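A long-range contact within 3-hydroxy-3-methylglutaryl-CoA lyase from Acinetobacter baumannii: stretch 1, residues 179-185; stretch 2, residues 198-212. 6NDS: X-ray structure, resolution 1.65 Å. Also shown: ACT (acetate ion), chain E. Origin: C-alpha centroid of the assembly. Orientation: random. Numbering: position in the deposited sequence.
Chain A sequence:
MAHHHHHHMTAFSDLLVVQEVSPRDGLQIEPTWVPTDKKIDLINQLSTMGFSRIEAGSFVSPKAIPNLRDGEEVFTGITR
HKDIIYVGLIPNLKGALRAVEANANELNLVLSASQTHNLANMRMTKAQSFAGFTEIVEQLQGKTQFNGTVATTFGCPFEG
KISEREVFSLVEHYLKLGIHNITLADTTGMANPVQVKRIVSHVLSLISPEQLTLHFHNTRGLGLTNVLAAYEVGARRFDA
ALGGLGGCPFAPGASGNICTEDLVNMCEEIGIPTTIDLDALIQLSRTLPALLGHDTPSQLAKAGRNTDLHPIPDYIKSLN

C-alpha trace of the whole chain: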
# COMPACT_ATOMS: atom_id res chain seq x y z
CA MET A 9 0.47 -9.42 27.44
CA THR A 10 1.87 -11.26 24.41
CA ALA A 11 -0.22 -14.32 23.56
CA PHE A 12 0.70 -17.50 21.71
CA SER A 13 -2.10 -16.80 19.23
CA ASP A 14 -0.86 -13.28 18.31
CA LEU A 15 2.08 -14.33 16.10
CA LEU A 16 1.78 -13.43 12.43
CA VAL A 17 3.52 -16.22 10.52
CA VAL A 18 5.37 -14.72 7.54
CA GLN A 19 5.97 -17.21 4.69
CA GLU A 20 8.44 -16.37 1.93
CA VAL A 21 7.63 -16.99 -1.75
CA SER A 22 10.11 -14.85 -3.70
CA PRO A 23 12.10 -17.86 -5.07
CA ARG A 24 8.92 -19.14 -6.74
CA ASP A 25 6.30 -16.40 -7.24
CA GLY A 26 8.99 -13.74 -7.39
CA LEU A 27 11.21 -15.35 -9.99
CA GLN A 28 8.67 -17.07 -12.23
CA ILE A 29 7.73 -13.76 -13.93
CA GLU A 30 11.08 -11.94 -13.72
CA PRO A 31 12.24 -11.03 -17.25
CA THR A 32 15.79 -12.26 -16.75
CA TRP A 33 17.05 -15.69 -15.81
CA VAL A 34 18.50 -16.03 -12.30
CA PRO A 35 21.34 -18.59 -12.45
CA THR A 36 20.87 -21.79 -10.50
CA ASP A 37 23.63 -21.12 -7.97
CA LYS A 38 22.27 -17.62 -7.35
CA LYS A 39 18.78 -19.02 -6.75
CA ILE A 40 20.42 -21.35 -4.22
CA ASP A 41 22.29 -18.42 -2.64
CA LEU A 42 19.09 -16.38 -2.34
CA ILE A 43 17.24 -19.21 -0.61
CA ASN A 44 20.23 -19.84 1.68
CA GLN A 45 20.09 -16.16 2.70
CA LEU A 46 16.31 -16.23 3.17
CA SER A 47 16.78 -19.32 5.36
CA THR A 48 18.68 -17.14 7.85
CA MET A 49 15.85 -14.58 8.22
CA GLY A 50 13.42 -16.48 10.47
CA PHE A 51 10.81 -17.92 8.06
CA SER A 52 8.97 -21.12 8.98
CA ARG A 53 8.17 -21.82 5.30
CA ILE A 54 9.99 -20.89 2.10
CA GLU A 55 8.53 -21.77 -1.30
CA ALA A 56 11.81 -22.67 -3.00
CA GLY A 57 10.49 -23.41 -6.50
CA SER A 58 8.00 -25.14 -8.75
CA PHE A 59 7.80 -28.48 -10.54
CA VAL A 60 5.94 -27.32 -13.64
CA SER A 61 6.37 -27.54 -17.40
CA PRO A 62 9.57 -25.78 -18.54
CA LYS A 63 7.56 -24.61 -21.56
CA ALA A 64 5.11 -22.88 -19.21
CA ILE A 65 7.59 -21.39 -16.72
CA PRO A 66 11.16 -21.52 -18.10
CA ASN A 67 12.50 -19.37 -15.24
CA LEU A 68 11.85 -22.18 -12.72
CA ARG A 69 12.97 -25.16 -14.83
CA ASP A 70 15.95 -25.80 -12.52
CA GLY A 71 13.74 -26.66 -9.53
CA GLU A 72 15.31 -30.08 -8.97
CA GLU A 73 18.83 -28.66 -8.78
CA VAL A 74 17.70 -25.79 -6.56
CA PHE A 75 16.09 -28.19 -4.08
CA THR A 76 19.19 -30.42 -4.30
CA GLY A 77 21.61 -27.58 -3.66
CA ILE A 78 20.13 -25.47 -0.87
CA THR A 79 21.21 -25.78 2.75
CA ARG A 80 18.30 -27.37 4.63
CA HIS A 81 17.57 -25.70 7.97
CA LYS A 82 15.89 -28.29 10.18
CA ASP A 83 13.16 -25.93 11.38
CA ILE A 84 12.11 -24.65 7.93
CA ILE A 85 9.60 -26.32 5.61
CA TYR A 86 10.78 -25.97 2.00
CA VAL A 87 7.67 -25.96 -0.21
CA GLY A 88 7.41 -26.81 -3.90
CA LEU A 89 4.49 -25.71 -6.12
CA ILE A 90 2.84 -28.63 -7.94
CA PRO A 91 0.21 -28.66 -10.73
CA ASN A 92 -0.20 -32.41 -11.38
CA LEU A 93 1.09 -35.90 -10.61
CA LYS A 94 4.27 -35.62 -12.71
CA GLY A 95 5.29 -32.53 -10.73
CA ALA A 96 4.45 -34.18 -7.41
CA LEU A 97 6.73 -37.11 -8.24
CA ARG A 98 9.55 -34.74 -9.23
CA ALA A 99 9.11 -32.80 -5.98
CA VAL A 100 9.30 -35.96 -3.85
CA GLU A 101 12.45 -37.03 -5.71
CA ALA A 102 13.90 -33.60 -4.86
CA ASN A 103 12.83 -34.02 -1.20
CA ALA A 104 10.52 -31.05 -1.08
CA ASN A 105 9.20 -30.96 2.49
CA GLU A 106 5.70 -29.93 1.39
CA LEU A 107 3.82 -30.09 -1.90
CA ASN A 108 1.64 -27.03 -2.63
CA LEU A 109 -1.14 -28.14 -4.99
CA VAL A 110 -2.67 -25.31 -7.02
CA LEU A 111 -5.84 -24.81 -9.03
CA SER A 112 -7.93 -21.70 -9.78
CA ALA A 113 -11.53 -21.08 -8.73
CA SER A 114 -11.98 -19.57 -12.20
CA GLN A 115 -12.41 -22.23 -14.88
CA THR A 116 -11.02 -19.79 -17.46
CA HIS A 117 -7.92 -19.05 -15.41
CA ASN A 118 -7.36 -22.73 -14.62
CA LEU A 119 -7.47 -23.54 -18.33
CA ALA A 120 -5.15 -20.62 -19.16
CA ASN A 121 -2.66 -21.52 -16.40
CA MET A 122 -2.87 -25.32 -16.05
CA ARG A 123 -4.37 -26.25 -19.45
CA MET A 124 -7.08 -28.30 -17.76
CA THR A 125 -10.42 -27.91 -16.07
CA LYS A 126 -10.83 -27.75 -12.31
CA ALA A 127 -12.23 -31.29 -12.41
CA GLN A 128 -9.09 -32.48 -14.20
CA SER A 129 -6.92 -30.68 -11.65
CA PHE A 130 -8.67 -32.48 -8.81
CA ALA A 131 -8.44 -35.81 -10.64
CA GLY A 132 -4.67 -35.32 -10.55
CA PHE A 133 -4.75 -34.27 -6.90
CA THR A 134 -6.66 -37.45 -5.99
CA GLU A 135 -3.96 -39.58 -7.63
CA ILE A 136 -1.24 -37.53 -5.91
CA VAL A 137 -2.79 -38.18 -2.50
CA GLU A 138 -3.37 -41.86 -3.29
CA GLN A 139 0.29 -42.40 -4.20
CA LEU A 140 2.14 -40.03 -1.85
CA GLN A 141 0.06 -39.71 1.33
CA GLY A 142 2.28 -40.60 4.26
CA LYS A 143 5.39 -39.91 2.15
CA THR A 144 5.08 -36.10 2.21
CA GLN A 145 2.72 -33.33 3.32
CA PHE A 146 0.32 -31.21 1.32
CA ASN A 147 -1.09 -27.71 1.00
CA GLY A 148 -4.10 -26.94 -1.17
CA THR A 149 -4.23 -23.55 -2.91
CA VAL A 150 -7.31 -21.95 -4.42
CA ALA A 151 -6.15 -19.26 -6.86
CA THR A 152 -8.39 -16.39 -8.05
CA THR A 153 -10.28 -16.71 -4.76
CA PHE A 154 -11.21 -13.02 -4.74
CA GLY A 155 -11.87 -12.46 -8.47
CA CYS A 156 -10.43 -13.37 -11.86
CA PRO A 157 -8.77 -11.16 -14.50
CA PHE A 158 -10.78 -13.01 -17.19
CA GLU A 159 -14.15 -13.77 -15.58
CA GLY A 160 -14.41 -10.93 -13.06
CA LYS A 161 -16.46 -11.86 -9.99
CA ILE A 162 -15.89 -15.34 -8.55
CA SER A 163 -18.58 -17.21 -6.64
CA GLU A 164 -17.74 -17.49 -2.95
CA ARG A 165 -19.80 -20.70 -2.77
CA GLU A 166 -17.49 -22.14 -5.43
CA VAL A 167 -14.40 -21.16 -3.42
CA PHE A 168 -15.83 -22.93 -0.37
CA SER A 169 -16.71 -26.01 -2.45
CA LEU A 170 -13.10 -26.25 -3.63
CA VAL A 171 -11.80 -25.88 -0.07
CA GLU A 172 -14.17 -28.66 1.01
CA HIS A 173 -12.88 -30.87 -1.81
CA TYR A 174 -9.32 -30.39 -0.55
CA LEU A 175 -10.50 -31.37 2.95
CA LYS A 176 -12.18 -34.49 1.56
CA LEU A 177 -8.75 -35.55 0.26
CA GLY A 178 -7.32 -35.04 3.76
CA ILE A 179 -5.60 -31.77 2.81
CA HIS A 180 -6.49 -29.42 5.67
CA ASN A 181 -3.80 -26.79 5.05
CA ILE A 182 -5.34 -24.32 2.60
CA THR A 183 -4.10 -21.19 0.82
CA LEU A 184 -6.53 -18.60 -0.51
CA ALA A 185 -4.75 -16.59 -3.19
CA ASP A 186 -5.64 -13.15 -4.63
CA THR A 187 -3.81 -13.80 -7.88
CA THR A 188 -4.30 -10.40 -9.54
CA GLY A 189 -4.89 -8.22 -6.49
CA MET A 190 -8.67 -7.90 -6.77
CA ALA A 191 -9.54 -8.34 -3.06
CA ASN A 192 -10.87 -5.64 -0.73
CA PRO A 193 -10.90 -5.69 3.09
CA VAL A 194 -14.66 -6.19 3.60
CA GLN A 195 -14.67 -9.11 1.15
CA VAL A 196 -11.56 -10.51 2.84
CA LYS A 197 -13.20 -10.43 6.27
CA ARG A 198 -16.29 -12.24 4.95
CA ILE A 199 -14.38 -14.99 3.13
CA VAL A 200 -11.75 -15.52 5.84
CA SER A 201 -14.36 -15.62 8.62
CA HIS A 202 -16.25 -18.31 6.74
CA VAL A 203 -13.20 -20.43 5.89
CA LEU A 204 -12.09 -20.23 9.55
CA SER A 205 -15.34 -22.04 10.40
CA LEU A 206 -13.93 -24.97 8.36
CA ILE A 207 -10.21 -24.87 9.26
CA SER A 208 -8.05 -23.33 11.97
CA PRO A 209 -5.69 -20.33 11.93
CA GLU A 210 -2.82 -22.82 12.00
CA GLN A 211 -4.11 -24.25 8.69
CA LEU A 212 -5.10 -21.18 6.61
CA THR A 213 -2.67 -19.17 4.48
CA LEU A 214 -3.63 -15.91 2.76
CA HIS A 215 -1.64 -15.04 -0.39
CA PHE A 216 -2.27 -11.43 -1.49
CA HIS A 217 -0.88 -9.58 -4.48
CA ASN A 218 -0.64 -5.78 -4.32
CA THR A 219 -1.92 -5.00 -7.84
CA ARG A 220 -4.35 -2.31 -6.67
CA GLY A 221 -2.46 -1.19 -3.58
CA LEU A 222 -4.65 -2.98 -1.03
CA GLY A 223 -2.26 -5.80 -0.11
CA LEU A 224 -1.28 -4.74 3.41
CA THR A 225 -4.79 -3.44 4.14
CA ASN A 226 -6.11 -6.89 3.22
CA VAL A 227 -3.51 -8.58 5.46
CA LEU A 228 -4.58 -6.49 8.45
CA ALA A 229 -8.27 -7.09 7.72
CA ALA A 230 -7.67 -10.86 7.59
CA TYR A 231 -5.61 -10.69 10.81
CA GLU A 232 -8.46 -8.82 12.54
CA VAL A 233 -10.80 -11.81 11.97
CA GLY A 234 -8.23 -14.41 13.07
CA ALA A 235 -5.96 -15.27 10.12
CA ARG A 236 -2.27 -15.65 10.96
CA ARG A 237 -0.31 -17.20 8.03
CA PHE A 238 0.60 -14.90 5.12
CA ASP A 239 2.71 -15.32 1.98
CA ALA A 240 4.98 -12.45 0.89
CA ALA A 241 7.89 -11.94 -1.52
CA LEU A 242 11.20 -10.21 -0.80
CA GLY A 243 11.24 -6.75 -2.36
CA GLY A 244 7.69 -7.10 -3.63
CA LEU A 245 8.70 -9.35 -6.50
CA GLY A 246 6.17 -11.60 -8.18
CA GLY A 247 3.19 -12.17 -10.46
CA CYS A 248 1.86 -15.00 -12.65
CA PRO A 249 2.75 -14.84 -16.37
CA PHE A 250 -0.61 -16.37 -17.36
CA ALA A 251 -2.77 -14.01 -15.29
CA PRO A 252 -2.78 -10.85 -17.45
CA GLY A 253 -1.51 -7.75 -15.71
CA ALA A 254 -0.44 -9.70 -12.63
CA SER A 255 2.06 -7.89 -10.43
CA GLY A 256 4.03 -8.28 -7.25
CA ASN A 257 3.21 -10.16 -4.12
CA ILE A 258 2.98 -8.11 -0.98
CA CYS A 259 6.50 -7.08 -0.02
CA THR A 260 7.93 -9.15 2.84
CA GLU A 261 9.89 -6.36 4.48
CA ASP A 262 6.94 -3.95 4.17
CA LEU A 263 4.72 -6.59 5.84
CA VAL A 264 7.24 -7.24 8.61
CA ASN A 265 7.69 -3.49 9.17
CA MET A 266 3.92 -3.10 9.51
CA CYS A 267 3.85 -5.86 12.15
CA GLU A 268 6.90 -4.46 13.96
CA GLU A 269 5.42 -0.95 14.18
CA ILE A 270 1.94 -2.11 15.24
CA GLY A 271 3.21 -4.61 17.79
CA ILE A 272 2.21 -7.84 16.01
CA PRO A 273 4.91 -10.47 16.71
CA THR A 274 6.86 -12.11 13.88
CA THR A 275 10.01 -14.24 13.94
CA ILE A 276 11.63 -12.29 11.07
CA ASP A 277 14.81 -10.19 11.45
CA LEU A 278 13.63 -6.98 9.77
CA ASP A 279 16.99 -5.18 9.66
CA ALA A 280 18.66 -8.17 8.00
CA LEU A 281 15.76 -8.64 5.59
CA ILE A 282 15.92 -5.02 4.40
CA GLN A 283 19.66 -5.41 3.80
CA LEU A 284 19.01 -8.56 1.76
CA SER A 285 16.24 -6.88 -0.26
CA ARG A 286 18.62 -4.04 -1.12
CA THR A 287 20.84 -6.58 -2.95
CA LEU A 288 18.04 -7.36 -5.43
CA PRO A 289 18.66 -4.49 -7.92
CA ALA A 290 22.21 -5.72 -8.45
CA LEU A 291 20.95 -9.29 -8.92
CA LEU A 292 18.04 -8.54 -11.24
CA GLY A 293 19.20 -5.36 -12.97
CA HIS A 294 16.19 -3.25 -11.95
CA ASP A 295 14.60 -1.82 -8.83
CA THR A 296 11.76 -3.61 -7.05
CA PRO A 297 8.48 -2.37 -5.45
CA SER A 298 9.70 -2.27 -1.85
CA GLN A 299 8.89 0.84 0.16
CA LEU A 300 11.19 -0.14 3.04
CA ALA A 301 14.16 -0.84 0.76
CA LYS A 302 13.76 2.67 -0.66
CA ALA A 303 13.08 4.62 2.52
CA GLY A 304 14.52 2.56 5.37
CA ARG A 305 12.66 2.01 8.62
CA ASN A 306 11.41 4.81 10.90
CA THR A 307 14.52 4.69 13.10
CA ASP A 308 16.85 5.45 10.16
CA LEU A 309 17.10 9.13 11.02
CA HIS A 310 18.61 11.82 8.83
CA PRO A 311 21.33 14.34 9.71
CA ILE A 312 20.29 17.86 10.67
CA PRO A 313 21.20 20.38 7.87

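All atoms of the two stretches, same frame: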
# COMPACT_ATOMS: atom_id res chain seq x y z
N ILE A 179 -6.49 -32.92 2.88
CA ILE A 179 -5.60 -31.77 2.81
C ILE A 179 -6.29 -30.64 3.57
O ILE A 179 -7.21 -30.00 3.06
CB ILE A 179 -5.30 -31.38 1.36
CG1 ILE A 179 -4.60 -32.55 0.64
CG2 ILE A 179 -4.43 -30.11 1.30
CD1 ILE A 179 -4.53 -32.39 -0.86
N HIS A 180 -5.86 -30.41 4.81
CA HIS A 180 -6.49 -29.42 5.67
C HIS A 180 -5.71 -28.12 5.75
O HIS A 180 -6.23 -27.14 6.29
CB HIS A 180 -6.70 -29.98 7.08
CG HIS A 180 -7.87 -30.92 7.19
ND1 HIS A 180 -9.01 -30.61 7.89
CD2 HIS A 180 -8.06 -32.16 6.68
CE1 HIS A 180 -9.86 -31.62 7.80
NE2 HIS A 180 -9.31 -32.58 7.08
N ASN A 181 -4.49 -28.07 5.21
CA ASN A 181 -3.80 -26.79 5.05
C ASN A 181 -4.18 -26.20 3.70
O ASN A 181 -4.00 -26.83 2.66
CB ASN A 181 -2.29 -26.97 5.17
CG ASN A 181 -1.83 -27.09 6.61
OD1 ASN A 181 -2.64 -27.33 7.50
ND2 ASN A 181 -0.54 -26.91 6.84
N ILE A 182 -4.70 -24.97 3.74
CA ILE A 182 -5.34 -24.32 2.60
C ILE A 182 -4.74 -22.93 2.41
O ILE A 182 -4.57 -22.19 3.38
CB ILE A 182 -6.87 -24.21 2.82
CG1 ILE A 182 -7.50 -25.59 3.01
CG2 ILE A 182 -7.53 -23.44 1.68
CD1 ILE A 182 -7.33 -26.52 1.83
N THR A 183 -4.45 -22.57 1.17
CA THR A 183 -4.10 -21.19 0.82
C THR A 183 -5.20 -20.59 -0.04
O THR A 183 -5.62 -21.19 -1.04
CB THR A 183 -2.78 -21.13 0.06
OG1 THR A 183 -1.72 -21.59 0.90
CG2 THR A 183 -2.47 -19.68 -0.42
N LEU A 184 -5.66 -19.40 0.34
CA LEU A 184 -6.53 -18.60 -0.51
C LEU A 184 -5.69 -17.51 -1.15
O LEU A 184 -5.11 -16.68 -0.44
CB LEU A 184 -7.69 -17.98 0.28
CG LEU A 184 -8.53 -18.98 1.05
CD1 LEU A 184 -9.61 -18.23 1.84
CD2 LEU A 184 -9.14 -20.02 0.11
N ALA A 185 -5.64 -17.50 -2.47
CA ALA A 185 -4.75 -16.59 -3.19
C ALA A 185 -5.54 -15.55 -3.97
O ALA A 185 -6.46 -15.90 -4.72
CB ALA A 185 -3.82 -17.38 -4.12
N ARG A 198 -15.19 -11.30 5.13
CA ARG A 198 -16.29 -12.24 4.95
C ARG A 198 -15.78 -13.63 4.57
O ARG A 198 -16.20 -14.64 5.15
CB ARG A 198 -17.25 -11.70 3.88
CG ARG A 198 -18.34 -12.68 3.48
CD ARG A 198 -19.35 -12.02 2.54
NE ARG A 198 -18.76 -11.64 1.25
CZ ARG A 198 -18.46 -10.39 0.90
NH1 ARG A 198 -18.68 -9.38 1.73
NH2 ARG A 198 -17.95 -10.15 -0.30
N ILE A 199 -14.86 -13.69 3.60
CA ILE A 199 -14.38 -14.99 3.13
C ILE A 199 -13.53 -15.67 4.20
O ILE A 199 -13.69 -16.87 4.46
CB ILE A 199 -13.61 -14.84 1.80
CG1 ILE A 199 -14.58 -14.50 0.65
CG2 ILE A 199 -12.84 -16.12 1.49
CD1 ILE A 199 -13.89 -14.21 -0.70
N VAL A 200 -12.63 -14.92 4.84
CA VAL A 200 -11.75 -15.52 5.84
C VAL A 200 -12.56 -15.99 7.05
O VAL A 200 -12.30 -17.07 7.59
CB VAL A 200 -10.63 -14.55 6.24
CG1 VAL A 200 -9.90 -15.07 7.46
CG2 VAL A 200 -9.66 -14.34 5.07
N SER A 201 -13.52 -15.18 7.51
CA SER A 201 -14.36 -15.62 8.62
C SER A 201 -15.03 -16.94 8.29
O SER A 201 -15.10 -17.84 9.14
CB SER A 201 -15.41 -14.56 8.95
OG SER A 201 -14.80 -13.37 9.40
N HIS A 202 -15.53 -17.09 7.07
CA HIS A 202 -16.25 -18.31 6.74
C HIS A 202 -15.29 -19.50 6.65
O HIS A 202 -15.59 -20.58 7.16
CB HIS A 202 -17.02 -18.15 5.43
CG HIS A 202 -17.81 -19.36 5.05
ND1 HIS A 202 -19.04 -19.65 5.58
CD2 HIS A 202 -17.52 -20.38 4.20
CE1 HIS A 202 -19.49 -20.78 5.07
NE2 HIS A 202 -18.58 -21.24 4.22
N VAL A 203 -14.13 -19.31 6.02
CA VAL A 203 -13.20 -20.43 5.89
C VAL A 203 -12.68 -20.84 7.26
O VAL A 203 -12.47 -22.03 7.52
CB VAL A 203 -12.07 -20.09 4.90
CG1 VAL A 203 -11.05 -21.20 4.87
CG2 VAL A 203 -12.65 -19.91 3.51
N LEU A 204 -12.49 -19.89 8.18
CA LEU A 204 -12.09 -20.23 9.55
C LEU A 204 -13.18 -20.94 10.35
O LEU A 204 -12.93 -21.32 11.50
CB LEU A 204 -11.62 -18.98 10.30
CG LEU A 204 -10.27 -18.47 9.78
CD1 LEU A 204 -9.87 -17.16 10.47
CD2 LEU A 204 -9.16 -19.52 9.94
N SER A 205 -14.39 -21.12 9.80
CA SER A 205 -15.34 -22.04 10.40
C SER A 205 -15.13 -23.47 9.91
O SER A 205 -15.76 -24.39 10.44
CB SER A 205 -16.78 -21.60 10.10
OG SER A 205 -17.14 -21.94 8.77
N LEU A 206 -14.29 -23.67 8.90
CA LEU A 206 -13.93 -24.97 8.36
C LEU A 206 -12.55 -25.44 8.81
O LEU A 206 -12.37 -26.63 9.08
CB LEU A 206 -13.95 -24.94 6.83
CG LEU A 206 -15.26 -24.54 6.14
CD1 LEU A 206 -15.03 -24.32 4.65
CD2 LEU A 206 -16.32 -25.60 6.38
N ILE A 207 -11.57 -24.54 8.86
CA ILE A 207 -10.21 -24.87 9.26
C ILE A 207 -9.74 -23.84 10.28
O ILE A 207 -10.40 -22.84 10.54
CB ILE A 207 -9.24 -24.92 8.06
CG1 ILE A 207 -9.16 -23.56 7.37
CG2 ILE A 207 -9.67 -26.02 7.06
CD1 ILE A 207 -8.18 -23.53 6.19
N SER A 208 -8.57 -24.12 10.87
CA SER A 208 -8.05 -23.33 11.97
C SER A 208 -7.04 -22.30 11.48
O SER A 208 -6.54 -22.39 10.36
CB SER A 208 -7.40 -24.25 13.01
OG SER A 208 -6.08 -24.56 12.61
N PRO A 209 -6.73 -21.30 12.31
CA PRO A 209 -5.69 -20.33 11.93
C PRO A 209 -4.32 -20.97 11.73
O PRO A 209 -3.47 -20.37 11.06
CB PRO A 209 -5.68 -19.34 13.10
CG PRO A 209 -7.05 -19.45 13.69
CD PRO A 209 -7.42 -20.90 13.55
N GLU A 210 -4.07 -22.15 12.30
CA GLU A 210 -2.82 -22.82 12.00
C GLU A 210 -2.82 -23.45 10.61
O GLU A 210 -1.76 -23.83 10.11
CB GLU A 210 -2.52 -23.89 13.05
N GLN A 211 -3.99 -23.56 9.96
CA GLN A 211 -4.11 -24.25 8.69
C GLN A 211 -4.31 -23.33 7.49
O GLN A 211 -4.06 -23.75 6.36
CB GLN A 211 -5.28 -25.25 8.75
CG GLN A 211 -4.99 -26.42 9.70
CD GLN A 211 -6.21 -27.24 10.09
OE1 GLN A 211 -7.30 -26.70 10.33
NE2 GLN A 211 -6.03 -28.55 10.18
N LEU A 212 -4.76 -22.09 7.70
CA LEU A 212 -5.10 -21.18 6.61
C LEU A 212 -3.96 -20.24 6.28
O LEU A 212 -3.47 -19.52 7.17
CB LEU A 212 -6.33 -20.35 6.98
CG LEU A 212 -6.75 -19.24 6.01
CD1 LEU A 212 -7.18 -19.86 4.70
CD2 LEU A 212 -7.89 -18.40 6.61
C ACT E . -17.91 -6.36 -0.47
O ACT E . -17.21 -7.02 -1.29
OXT ACT E . -18.92 -6.73 0.19
CH3 ACT E . -17.46 -4.89 -0.21

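What does the helix at the start of stretch 2 offer to the strand? Its buried face supplies Ile199 and Val203, one turn apart, and the CA-to-CB bonds of both point toward stretch 1. Leu184 fills the space before them: its CD1 lies 3.9 Å from Ile199 CG2 and 3.9 Å from Val203 CG2, ordinary van der Waals spacing for methyl groups packed away from water. Arg198 is out of reach of stretch 1, and its NH1 donates a 3.1 Å hydrogen bond to OXT of an acetate ion.

How does the chain continue the contact once the helix has ended? The CA-to-CB bond of Ile207 points toward stretch 1, and its CD1 comes within 3.7 Å of Ile182 CB. The same side chain reaches back along stretch 1, where its CG2 sits 3.7 Å from His180 O. That carbonyl is buried by the contact and finds no hydrogen-bonding partner in the model.

What holds the turn before the second strand in shape? Gln211 folds its side chain back, so that Ser208 N donates a 2.9 Å hydrogen bond to Gln211 OE1, while Gln211 N bonds to Ser208 O at 2.8 Å. The amide also lies against His180, with NE2 3.5 Å from His180 CB.

Where do the two backbones join? Ile182 N donates a hydrogen bond to Gln211 O, 3.0 Å long and nearly straight at 164°; Asn181 CA approaches the same oxygen at 3.3 Å in a CA-H...O contact. Ile182 and Leu212 then pair in a parallel bridge, with Leu212 CA 3.4 Å from Ile182 O. Their side chains share the sheet face that meets the helix, and Leu212 CD1 packs 4.0 Å from Leu184 CG, while the CA-to-CB bond of Thr183 points away.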